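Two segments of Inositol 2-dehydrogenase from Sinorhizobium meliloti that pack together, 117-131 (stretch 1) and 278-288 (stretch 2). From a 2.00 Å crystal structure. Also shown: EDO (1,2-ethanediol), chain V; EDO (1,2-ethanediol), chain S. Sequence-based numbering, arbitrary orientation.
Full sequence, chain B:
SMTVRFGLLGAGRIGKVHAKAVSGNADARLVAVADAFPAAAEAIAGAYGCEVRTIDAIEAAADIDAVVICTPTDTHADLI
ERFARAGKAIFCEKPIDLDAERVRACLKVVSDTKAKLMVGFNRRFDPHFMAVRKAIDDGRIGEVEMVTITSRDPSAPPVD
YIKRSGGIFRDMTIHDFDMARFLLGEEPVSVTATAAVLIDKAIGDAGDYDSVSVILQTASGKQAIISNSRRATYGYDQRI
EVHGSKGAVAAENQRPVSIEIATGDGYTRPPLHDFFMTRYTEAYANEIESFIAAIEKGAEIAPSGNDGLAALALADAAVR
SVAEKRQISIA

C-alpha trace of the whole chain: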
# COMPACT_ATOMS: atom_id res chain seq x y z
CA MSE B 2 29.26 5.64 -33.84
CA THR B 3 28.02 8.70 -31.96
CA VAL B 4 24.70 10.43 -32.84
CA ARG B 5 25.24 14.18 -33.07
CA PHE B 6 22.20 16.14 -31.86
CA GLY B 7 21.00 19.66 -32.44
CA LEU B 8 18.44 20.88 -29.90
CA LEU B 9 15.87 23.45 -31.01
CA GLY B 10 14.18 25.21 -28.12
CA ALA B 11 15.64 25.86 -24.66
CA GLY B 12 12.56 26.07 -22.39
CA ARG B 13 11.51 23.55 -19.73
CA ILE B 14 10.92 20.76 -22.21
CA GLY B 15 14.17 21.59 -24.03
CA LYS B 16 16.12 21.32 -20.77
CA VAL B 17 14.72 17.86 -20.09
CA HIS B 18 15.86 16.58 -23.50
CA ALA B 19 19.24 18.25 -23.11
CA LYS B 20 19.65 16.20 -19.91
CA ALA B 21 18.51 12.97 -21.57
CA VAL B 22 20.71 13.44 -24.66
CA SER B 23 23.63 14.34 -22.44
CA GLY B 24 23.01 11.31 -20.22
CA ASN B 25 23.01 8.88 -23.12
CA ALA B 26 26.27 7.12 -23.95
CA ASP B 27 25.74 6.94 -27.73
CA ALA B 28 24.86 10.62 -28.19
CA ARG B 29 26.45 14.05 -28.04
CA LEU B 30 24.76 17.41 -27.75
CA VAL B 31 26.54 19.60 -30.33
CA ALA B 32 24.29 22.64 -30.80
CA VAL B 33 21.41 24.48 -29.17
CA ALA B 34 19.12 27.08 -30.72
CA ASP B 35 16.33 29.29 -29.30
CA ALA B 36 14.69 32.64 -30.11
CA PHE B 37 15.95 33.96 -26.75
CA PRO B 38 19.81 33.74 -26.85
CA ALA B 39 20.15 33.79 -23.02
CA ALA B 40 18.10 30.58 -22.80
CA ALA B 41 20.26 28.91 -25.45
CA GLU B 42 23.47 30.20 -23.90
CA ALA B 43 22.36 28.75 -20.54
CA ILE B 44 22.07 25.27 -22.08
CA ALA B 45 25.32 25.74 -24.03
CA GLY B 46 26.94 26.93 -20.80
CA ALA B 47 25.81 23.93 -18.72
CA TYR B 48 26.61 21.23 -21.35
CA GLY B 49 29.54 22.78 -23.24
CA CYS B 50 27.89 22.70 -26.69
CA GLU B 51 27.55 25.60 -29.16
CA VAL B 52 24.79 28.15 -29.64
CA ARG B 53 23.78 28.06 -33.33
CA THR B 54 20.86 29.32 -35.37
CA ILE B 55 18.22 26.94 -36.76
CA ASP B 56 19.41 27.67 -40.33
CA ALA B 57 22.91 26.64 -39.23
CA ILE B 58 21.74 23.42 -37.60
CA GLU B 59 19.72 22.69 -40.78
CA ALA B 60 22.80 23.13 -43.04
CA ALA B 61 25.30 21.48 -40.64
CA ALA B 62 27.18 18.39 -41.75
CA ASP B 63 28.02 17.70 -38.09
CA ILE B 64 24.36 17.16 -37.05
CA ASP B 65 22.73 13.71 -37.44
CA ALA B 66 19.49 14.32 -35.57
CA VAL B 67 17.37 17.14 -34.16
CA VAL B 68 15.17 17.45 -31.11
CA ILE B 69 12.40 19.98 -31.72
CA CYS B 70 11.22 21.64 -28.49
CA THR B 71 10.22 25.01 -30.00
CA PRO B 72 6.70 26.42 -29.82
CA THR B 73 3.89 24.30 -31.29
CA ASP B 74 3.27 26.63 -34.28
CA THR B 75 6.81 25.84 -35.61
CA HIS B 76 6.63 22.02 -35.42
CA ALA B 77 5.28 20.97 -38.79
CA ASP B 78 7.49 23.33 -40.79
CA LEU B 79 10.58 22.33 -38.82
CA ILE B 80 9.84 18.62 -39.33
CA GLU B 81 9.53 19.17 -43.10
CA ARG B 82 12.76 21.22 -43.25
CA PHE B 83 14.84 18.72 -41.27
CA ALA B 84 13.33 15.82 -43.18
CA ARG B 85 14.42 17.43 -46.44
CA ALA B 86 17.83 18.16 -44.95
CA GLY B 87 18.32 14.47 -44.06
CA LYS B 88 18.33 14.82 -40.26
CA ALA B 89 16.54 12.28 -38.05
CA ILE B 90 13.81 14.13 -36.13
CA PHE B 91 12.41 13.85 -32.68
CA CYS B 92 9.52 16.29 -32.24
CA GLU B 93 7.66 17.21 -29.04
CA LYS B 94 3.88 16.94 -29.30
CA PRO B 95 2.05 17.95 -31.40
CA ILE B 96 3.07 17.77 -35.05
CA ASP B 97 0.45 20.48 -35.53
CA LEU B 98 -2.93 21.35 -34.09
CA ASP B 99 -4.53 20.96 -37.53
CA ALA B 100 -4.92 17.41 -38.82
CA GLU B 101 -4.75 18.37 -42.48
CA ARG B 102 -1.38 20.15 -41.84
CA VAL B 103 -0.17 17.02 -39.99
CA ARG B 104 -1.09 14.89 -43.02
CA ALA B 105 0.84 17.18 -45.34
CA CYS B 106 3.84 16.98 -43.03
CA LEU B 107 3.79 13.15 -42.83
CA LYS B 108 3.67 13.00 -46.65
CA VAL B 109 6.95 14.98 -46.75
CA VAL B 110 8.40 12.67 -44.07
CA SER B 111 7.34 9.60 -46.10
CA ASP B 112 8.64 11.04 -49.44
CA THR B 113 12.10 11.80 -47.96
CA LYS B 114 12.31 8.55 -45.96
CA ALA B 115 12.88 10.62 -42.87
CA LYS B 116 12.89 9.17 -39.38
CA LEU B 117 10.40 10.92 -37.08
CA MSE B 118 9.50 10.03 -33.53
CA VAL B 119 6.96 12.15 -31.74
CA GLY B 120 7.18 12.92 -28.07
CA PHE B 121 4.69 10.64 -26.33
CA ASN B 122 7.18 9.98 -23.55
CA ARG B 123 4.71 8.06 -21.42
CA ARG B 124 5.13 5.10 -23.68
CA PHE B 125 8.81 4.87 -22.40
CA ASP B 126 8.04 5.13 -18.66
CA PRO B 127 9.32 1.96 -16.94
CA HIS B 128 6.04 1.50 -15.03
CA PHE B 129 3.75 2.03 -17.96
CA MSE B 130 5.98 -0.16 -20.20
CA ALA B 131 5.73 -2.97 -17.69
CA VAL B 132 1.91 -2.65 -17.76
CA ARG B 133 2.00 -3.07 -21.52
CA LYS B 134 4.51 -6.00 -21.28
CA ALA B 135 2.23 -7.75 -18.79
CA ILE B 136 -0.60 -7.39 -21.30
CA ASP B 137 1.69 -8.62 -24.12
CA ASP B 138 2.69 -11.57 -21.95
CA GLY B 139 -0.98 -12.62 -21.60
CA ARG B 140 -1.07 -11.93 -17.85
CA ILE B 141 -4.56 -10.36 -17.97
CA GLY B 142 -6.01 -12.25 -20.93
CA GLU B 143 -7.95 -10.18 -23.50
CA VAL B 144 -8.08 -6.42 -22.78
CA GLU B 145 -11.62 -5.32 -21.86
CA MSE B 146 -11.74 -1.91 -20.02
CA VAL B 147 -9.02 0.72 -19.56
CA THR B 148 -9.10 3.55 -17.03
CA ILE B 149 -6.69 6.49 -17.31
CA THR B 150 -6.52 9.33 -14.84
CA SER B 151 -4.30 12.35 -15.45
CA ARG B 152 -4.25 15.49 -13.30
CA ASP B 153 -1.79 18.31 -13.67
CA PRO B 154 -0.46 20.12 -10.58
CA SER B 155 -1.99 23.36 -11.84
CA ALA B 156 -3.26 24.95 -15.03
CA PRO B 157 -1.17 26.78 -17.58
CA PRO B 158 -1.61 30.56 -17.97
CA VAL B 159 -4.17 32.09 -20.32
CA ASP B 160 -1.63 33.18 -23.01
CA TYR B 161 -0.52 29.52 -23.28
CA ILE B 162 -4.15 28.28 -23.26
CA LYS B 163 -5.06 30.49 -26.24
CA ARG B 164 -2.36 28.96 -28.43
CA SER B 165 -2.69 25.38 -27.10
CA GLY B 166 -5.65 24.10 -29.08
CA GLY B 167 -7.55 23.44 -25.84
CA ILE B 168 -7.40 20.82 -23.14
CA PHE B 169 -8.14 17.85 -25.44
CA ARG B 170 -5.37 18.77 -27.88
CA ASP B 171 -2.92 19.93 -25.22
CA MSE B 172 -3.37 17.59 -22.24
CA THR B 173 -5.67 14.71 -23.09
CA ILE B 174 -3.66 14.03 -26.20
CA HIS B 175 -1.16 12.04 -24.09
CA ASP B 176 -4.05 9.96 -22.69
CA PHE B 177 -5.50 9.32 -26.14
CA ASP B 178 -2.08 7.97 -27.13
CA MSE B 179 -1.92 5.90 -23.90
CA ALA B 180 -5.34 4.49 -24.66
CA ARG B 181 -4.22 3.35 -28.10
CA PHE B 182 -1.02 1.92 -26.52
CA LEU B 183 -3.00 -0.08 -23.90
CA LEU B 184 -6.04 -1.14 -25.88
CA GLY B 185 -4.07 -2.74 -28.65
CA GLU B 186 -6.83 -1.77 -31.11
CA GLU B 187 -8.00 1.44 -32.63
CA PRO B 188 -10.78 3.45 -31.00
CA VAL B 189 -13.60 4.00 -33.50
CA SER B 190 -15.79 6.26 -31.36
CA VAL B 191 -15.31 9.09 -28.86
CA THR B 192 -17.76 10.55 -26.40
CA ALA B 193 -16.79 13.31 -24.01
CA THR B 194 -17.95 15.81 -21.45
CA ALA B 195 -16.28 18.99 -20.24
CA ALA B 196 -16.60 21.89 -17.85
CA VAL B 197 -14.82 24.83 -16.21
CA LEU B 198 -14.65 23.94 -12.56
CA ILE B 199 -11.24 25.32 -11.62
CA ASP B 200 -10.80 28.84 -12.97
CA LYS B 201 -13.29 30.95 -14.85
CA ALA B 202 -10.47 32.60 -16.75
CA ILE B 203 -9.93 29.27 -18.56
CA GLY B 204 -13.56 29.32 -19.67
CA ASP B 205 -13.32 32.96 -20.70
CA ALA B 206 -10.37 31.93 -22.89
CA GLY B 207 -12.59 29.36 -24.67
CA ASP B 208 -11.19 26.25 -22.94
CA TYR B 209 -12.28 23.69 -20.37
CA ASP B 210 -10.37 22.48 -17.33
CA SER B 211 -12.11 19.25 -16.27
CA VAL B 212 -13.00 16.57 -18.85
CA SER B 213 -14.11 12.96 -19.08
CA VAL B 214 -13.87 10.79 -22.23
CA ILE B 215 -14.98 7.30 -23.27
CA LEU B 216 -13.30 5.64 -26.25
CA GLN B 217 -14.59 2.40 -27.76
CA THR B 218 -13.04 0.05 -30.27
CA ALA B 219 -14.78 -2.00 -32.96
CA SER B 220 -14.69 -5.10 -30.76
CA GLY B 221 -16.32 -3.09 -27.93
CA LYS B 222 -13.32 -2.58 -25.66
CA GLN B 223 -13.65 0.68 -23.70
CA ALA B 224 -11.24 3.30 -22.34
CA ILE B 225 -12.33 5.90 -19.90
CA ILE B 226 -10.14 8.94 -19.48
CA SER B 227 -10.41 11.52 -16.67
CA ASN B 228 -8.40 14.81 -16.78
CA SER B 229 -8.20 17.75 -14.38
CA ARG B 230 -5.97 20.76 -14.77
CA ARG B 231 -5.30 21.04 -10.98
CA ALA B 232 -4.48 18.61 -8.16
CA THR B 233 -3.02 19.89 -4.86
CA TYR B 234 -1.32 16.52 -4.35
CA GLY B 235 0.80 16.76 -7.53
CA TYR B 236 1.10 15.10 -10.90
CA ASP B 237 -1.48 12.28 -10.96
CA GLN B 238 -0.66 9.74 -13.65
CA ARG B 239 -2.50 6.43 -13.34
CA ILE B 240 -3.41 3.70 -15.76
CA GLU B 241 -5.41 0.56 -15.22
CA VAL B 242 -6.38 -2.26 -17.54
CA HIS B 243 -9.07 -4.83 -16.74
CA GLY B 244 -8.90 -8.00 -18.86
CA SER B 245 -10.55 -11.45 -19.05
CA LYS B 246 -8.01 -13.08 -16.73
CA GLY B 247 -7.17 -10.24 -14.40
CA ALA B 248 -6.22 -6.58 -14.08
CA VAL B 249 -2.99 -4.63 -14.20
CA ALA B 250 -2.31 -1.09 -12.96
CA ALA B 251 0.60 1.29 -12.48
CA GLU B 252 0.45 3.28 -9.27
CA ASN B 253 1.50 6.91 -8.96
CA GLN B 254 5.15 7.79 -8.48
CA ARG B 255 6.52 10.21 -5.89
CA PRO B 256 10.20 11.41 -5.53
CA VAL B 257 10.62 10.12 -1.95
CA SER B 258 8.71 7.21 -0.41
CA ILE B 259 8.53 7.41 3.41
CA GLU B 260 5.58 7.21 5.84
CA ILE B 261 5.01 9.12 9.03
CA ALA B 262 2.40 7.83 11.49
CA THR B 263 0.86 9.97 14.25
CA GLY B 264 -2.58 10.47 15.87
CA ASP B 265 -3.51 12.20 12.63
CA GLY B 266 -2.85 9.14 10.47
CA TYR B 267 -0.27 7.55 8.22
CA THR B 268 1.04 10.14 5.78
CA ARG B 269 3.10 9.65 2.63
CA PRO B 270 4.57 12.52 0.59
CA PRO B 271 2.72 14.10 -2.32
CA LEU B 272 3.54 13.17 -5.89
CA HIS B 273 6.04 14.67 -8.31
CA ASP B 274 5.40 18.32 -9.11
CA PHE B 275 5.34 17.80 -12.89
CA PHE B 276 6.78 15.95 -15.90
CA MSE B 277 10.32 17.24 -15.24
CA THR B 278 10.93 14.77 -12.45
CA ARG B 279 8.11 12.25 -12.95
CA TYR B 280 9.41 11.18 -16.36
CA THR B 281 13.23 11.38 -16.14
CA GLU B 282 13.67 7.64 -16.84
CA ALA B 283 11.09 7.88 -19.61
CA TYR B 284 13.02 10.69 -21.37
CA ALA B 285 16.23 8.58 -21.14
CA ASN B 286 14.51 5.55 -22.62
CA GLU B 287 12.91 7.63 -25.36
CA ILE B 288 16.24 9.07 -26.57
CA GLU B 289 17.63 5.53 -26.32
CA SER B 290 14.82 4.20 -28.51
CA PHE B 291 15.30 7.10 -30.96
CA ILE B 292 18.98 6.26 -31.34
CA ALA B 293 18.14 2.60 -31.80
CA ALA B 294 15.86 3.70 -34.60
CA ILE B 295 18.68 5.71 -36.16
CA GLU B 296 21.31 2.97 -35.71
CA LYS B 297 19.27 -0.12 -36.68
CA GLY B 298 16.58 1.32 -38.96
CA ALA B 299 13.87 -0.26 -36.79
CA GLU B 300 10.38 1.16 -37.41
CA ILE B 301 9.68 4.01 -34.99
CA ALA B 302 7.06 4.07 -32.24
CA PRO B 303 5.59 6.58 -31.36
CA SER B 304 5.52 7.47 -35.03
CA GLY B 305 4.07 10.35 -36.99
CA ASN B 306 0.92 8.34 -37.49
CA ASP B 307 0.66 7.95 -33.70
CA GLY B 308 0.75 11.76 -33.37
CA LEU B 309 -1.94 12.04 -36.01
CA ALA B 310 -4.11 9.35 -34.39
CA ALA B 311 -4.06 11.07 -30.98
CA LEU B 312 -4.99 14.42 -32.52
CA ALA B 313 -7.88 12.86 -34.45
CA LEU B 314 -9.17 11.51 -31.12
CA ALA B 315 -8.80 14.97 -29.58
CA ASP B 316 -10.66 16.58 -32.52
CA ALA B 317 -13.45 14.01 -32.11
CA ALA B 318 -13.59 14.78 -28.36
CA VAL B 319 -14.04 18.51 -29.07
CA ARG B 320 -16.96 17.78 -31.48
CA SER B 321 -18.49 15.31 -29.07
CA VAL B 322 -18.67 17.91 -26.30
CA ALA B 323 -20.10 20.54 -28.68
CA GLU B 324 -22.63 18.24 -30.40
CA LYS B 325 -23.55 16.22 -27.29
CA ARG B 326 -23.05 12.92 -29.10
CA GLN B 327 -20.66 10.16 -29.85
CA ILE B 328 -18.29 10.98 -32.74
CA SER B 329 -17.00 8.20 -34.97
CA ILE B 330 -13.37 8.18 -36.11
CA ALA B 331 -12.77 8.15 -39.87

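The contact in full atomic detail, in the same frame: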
# COMPACT_ATOMS: atom_id res chain seq x y z
N LEU B 117 11.10 10.00 -37.98
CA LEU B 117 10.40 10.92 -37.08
C LEU B 117 9.79 10.13 -35.93
O LEU B 117 8.98 9.22 -36.15
CB LEU B 117 9.28 11.67 -37.85
CG LEU B 117 8.22 12.43 -37.02
CD1 LEU B 117 8.90 13.61 -36.38
CD2 LEU B 117 7.02 12.92 -37.83
N MSE B 118 10.15 10.51 -34.73
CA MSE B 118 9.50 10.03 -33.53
C MSE B 118 8.86 11.24 -32.92
O MSE B 118 9.46 12.32 -32.89
CB MSE B 118 10.56 9.51 -32.56
CG MSE B 118 9.92 9.02 -31.28
SE MSE B 118 11.29 8.24 -30.08
CE MSE B 118 11.61 6.59 -31.05
N VAL B 119 7.64 11.06 -32.40
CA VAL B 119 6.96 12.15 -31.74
C VAL B 119 7.06 11.94 -30.25
O VAL B 119 7.21 10.83 -29.79
CB VAL B 119 5.46 12.28 -32.21
CG1 VAL B 119 5.37 12.46 -33.71
CG2 VAL B 119 4.63 11.09 -31.79
N GLY B 120 6.94 13.00 -29.49
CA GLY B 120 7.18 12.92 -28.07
C GLY B 120 6.00 12.44 -27.22
O GLY B 120 5.39 13.23 -26.51
N PHE B 121 5.66 11.16 -27.30
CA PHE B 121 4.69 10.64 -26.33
C PHE B 121 5.54 9.84 -25.35
O PHE B 121 5.64 8.63 -25.44
CB PHE B 121 3.63 9.79 -26.98
CG PHE B 121 2.62 10.57 -27.79
CD1 PHE B 121 1.95 11.61 -27.24
CD2 PHE B 121 2.26 10.15 -29.05
CE1 PHE B 121 1.00 12.31 -27.97
CE2 PHE B 121 1.30 10.81 -29.78
CZ PHE B 121 0.68 11.91 -29.25
N ASN B 122 6.16 10.56 -24.44
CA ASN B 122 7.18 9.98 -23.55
C ASN B 122 6.64 8.93 -22.60
O ASN B 122 7.38 8.05 -22.11
CB ASN B 122 7.85 11.08 -22.75
CG ASN B 122 6.83 11.96 -22.06
OD1 ASN B 122 6.17 12.76 -22.70
ND2 ASN B 122 6.68 11.80 -20.77
N ARG B 123 5.33 9.00 -22.34
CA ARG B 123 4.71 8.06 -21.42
C ARG B 123 4.81 6.64 -21.88
O ARG B 123 4.85 5.73 -21.07
CB ARG B 123 3.28 8.47 -21.08
CG ARG B 123 3.24 9.82 -20.41
CD ARG B 123 1.82 10.26 -20.10
NE ARG B 123 1.79 11.69 -19.87
CZ ARG B 123 0.68 12.40 -19.63
NH1 ARG B 123 -0.51 11.80 -19.60
NH2 ARG B 123 0.76 13.71 -19.41
N ARG B 124 4.93 6.43 -23.17
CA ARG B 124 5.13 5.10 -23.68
C ARG B 124 6.50 4.48 -23.26
O ARG B 124 6.68 3.28 -23.42
CB ARG B 124 5.06 5.09 -25.18
CG ARG B 124 3.71 5.32 -25.80
CD ARG B 124 3.84 5.06 -27.27
NE ARG B 124 2.59 5.27 -27.94
CZ ARG B 124 2.14 4.53 -28.93
NH1 ARG B 124 2.88 3.50 -29.41
NH2 ARG B 124 0.97 4.81 -29.47
N PHE B 125 7.45 5.31 -22.78
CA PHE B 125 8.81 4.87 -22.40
C PHE B 125 9.03 4.85 -20.88
O PHE B 125 10.13 4.54 -20.40
CB PHE B 125 9.86 5.77 -23.09
CG PHE B 125 9.84 5.65 -24.57
CD1 PHE B 125 10.35 4.53 -25.17
CD2 PHE B 125 9.26 6.63 -25.37
CE1 PHE B 125 10.33 4.38 -26.56
CE2 PHE B 125 9.25 6.50 -26.74
CZ PHE B 125 9.77 5.37 -27.34
N ASP B 126 7.99 5.21 -20.12
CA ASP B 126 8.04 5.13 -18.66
C ASP B 126 8.20 3.67 -18.23
O ASP B 126 7.47 2.79 -18.74
CB ASP B 126 6.74 5.69 -18.05
CG ASP B 126 6.75 5.62 -16.56
OD1 ASP B 126 7.68 6.24 -15.94
OD2 ASP B 126 5.90 4.88 -16.01
N PRO B 127 9.13 3.38 -17.29
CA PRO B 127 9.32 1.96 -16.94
C PRO B 127 8.08 1.29 -16.37
O PRO B 127 7.83 0.13 -16.65
CB PRO B 127 10.45 1.97 -15.90
CG PRO B 127 11.06 3.31 -15.99
CD PRO B 127 10.00 4.26 -16.51
N HIS B 128 7.26 2.04 -15.63
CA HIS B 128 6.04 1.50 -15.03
C HIS B 128 4.96 1.25 -16.05
O HIS B 128 4.37 0.16 -16.11
CB HIS B 128 5.57 2.43 -13.90
CG HIS B 128 6.71 2.97 -13.11
ND1 HIS B 128 7.38 2.20 -12.18
CD2 HIS B 128 7.39 4.13 -13.19
CE1 HIS B 128 8.37 2.90 -11.67
NE2 HIS B 128 8.42 4.06 -12.30
N PHE B 129 4.72 2.24 -16.91
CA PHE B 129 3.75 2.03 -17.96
C PHE B 129 4.16 0.97 -18.97
O PHE B 129 3.31 0.21 -19.47
CB PHE B 129 3.40 3.34 -18.66
CG PHE B 129 2.85 4.41 -17.76
CD1 PHE B 129 2.17 4.11 -16.59
CD2 PHE B 129 3.00 5.73 -18.10
CE1 PHE B 129 1.68 5.11 -15.78
CE2 PHE B 129 2.47 6.74 -17.32
CZ PHE B 129 1.80 6.43 -16.16
N MSE B 130 5.46 0.87 -19.25
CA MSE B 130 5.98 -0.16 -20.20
C MSE B 130 5.73 -1.53 -19.65
O MSE B 130 5.35 -2.45 -20.39
CB MSE B 130 7.48 -0.01 -20.47
CG MSE B 130 7.78 1.02 -21.52
SE MSE B 130 9.74 1.18 -21.82
CE MSE B 130 10.08 -0.61 -22.58
N ALA B 131 5.94 -1.69 -18.36
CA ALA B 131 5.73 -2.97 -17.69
C ALA B 131 4.23 -3.35 -17.66
O ALA B 131 3.88 -4.53 -17.70
CB ALA B 131 6.31 -2.94 -16.28
N THR B 278 10.37 15.85 -13.25
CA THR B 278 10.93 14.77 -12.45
C THR B 278 10.16 13.48 -12.55
O THR B 278 10.75 12.44 -12.35
CB THR B 278 11.14 15.11 -10.97
OG1 THR B 278 9.93 15.59 -10.40
CG2 THR B 278 12.28 16.12 -10.77
N ARG B 279 8.87 13.51 -12.86
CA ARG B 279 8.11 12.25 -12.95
C ARG B 279 8.67 11.36 -14.06
O ARG B 279 8.76 10.12 -13.91
CB ARG B 279 6.57 12.47 -13.17
CG ARG B 279 5.81 11.22 -13.65
CD ARG B 279 5.63 10.17 -12.57
NE ARG B 279 4.92 8.95 -12.96
CZ ARG B 279 5.44 7.94 -13.67
NH1 ARG B 279 6.70 7.99 -14.08
NH2 ARG B 279 4.72 6.87 -13.97
N TYR B 280 9.06 11.97 -15.18
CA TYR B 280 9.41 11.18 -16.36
C TYR B 280 10.90 11.13 -16.77
O TYR B 280 11.22 10.75 -17.90
CB TYR B 280 8.52 11.63 -17.53
CG TYR B 280 7.06 11.17 -17.34
CD1 TYR B 280 6.74 9.83 -17.26
CD2 TYR B 280 6.01 12.10 -17.29
CE1 TYR B 280 5.43 9.40 -17.08
CE2 TYR B 280 4.69 11.70 -17.14
CZ TYR B 280 4.40 10.35 -17.03
OH TYR B 280 3.11 9.94 -16.86
N THR B 281 11.79 11.40 -15.83
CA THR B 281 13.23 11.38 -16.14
C THR B 281 13.70 10.05 -16.77
O THR B 281 14.38 10.08 -17.81
CB THR B 281 14.10 11.71 -14.93
OG1 THR B 281 14.07 10.62 -14.03
CG2 THR B 281 13.61 12.95 -14.23
N GLU B 282 13.30 8.90 -16.22
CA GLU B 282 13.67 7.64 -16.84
C GLU B 282 13.02 7.51 -18.22
O GLU B 282 13.63 6.97 -19.16
CB GLU B 282 13.29 6.44 -15.95
CG GLU B 282 14.14 6.29 -14.70
CD GLU B 282 13.49 5.36 -13.71
OE1 GLU B 282 13.83 4.16 -13.72
OE2 GLU B 282 12.61 5.82 -12.97
N ALA B 283 11.78 7.98 -18.34
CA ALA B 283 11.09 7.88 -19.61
C ALA B 283 11.83 8.66 -20.70
O ALA B 283 12.03 8.13 -21.80
CB ALA B 283 9.64 8.32 -19.48
N TYR B 284 12.23 9.89 -20.41
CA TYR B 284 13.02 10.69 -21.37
C TYR B 284 14.36 10.01 -21.74
O TYR B 284 14.76 10.06 -22.90
CB TYR B 284 13.26 12.09 -20.85
CG TYR B 284 11.99 12.90 -20.67
CD1 TYR B 284 11.15 13.16 -21.76
CD2 TYR B 284 11.61 13.38 -19.42
CE1 TYR B 284 9.96 13.88 -21.59
CE2 TYR B 284 10.43 14.10 -19.25
CZ TYR B 284 9.63 14.35 -20.33
OH TYR B 284 8.49 15.09 -20.16
N ALA B 285 15.02 9.34 -20.80
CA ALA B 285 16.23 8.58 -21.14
C ALA B 285 15.92 7.46 -22.11
O ALA B 285 16.63 7.28 -23.11
CB ALA B 285 16.92 8.03 -19.89
N ASN B 286 14.84 6.71 -21.84
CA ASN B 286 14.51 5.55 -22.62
C ASN B 286 14.10 5.95 -24.04
O ASN B 286 14.36 5.23 -25.03
CB ASN B 286 13.34 4.78 -21.96
CG ASN B 286 13.76 4.01 -20.72
OD1 ASN B 286 14.95 3.79 -20.48
ND2 ASN B 286 12.77 3.58 -19.93
N GLU B 287 13.41 7.08 -24.11
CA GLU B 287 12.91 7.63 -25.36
C GLU B 287 14.06 8.00 -26.31
O GLU B 287 14.06 7.60 -27.47
CB GLU B 287 12.10 8.87 -24.99
CG GLU B 287 11.59 9.75 -26.09
CD GLU B 287 10.80 10.91 -25.51
OE1 GLU B 287 11.40 11.76 -24.84
OE2 GLU B 287 9.58 10.97 -25.68
N ILE B 288 15.04 8.73 -25.80
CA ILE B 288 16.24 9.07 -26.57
C ILE B 288 16.94 7.77 -26.96
O ILE B 288 17.32 7.59 -28.14
CB ILE B 288 17.19 10.02 -25.82
CG1 ILE B 288 16.52 11.38 -25.57
CG2 ILE B 288 18.49 10.24 -26.59
CD1 ILE B 288 16.06 12.14 -26.80
C1 EDO V . 14.64 2.15 -24.24
O1 EDO V . 15.18 2.61 -25.45
C2 EDO V . 13.17 1.86 -24.49
O2 EDO V . 12.53 1.50 -23.28
C1 EDO S . -0.15 0.45 -30.57
O1 EDO S . 0.96 0.39 -29.67
C2 EDO S . -0.62 1.90 -30.77
O2 EDO S . 0.48 2.77 -31.08
O HOH W 1 9.85 7.88 -16.15
O HOH W 2 10.10 6.07 -11.95

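The strongest link between the two stretches is a salt bridge between Asp126 and Arg279. It is bidentate. Arg279 NH1 donates to Asp126 OD1 at 2.7 Å, and Arg279 NH2 donates to Asp126 OD2 at 3.1 Å. The carboxylate meets the guanidinium at its edge, near its plane, so both N-H bonds point almost straight at their acceptors. Both residues are buried, and each charge is balanced by the other.

Asp126 also caps the helix that starts at Pro127. Asp126 OD2 accepts from Phe129 N at 3.0 Å and, weakly, from His128 N at 3.2 Å. A short acid with chi1 in the t well can therefore serve the helix start and the arginine together. Water 1 extends this site. Its oxygen lies 2.7 Å from Asp126 OD1 and accepts from Ala283 N at 2.9 Å, an amide in the first turn of the second helix.

The one direct hydrogen bond outside the salt bridge runs from Asn286 ND2 to Phe125 O, at 2.8 Å and nearly linear. The same carbonyl receives a CA-H...O contact, with Ala283 CA 3.6 Å from Phe125 O. Water 2 adds a bridge farther out. Its oxygen lies 2.6 Å from His128 NE2 and donates to Glu282 OE2 at 2.7 Å.

Packing fills the space around these bonds. Glu287 CA sits over one face of the Phe125 ring, 3.8 Å from its centroid, in a CH-pi contact. The CA atoms of Ala283 and Asp126, 4.2 Å apart, are the closest CA pair. The small methyl of Ala283 fits against the backbone of stretch 1, with Ala283 CB 3.5 Å from Asn122 O and 3.6 Å from Asp126 N.

Tyr280 points toward stretch 1. Asn122 ND2 lies over one face of its ring, 3.5 Å from Tyr280 CG. Phe129 approaches the ring edge, with Phe129 CE2 3.3 Å from Tyr280 OH. Phe129 also meets the arginine: Arg279 NH2 lies over one face of its ring, 3.7 Å from Phe129 CZ. The ring face thus meets an NH2 of the guanidinium that binds Asp126.

Glu287 has the largest covered area, 96 Å². Its extended side chain brings Glu287 OE2 to 3.4 Å from Asn122 CA. At the strand, the long, flexible selenomethionine Met118 reaches the helix backbone, with Met118 SE 3.9 Å from Glu287 O. Pro127, first in the capped helix, has Pro127 CG 3.7 Å from Glu282 OE1. In all, 748 Å² is buried, summed over both sides.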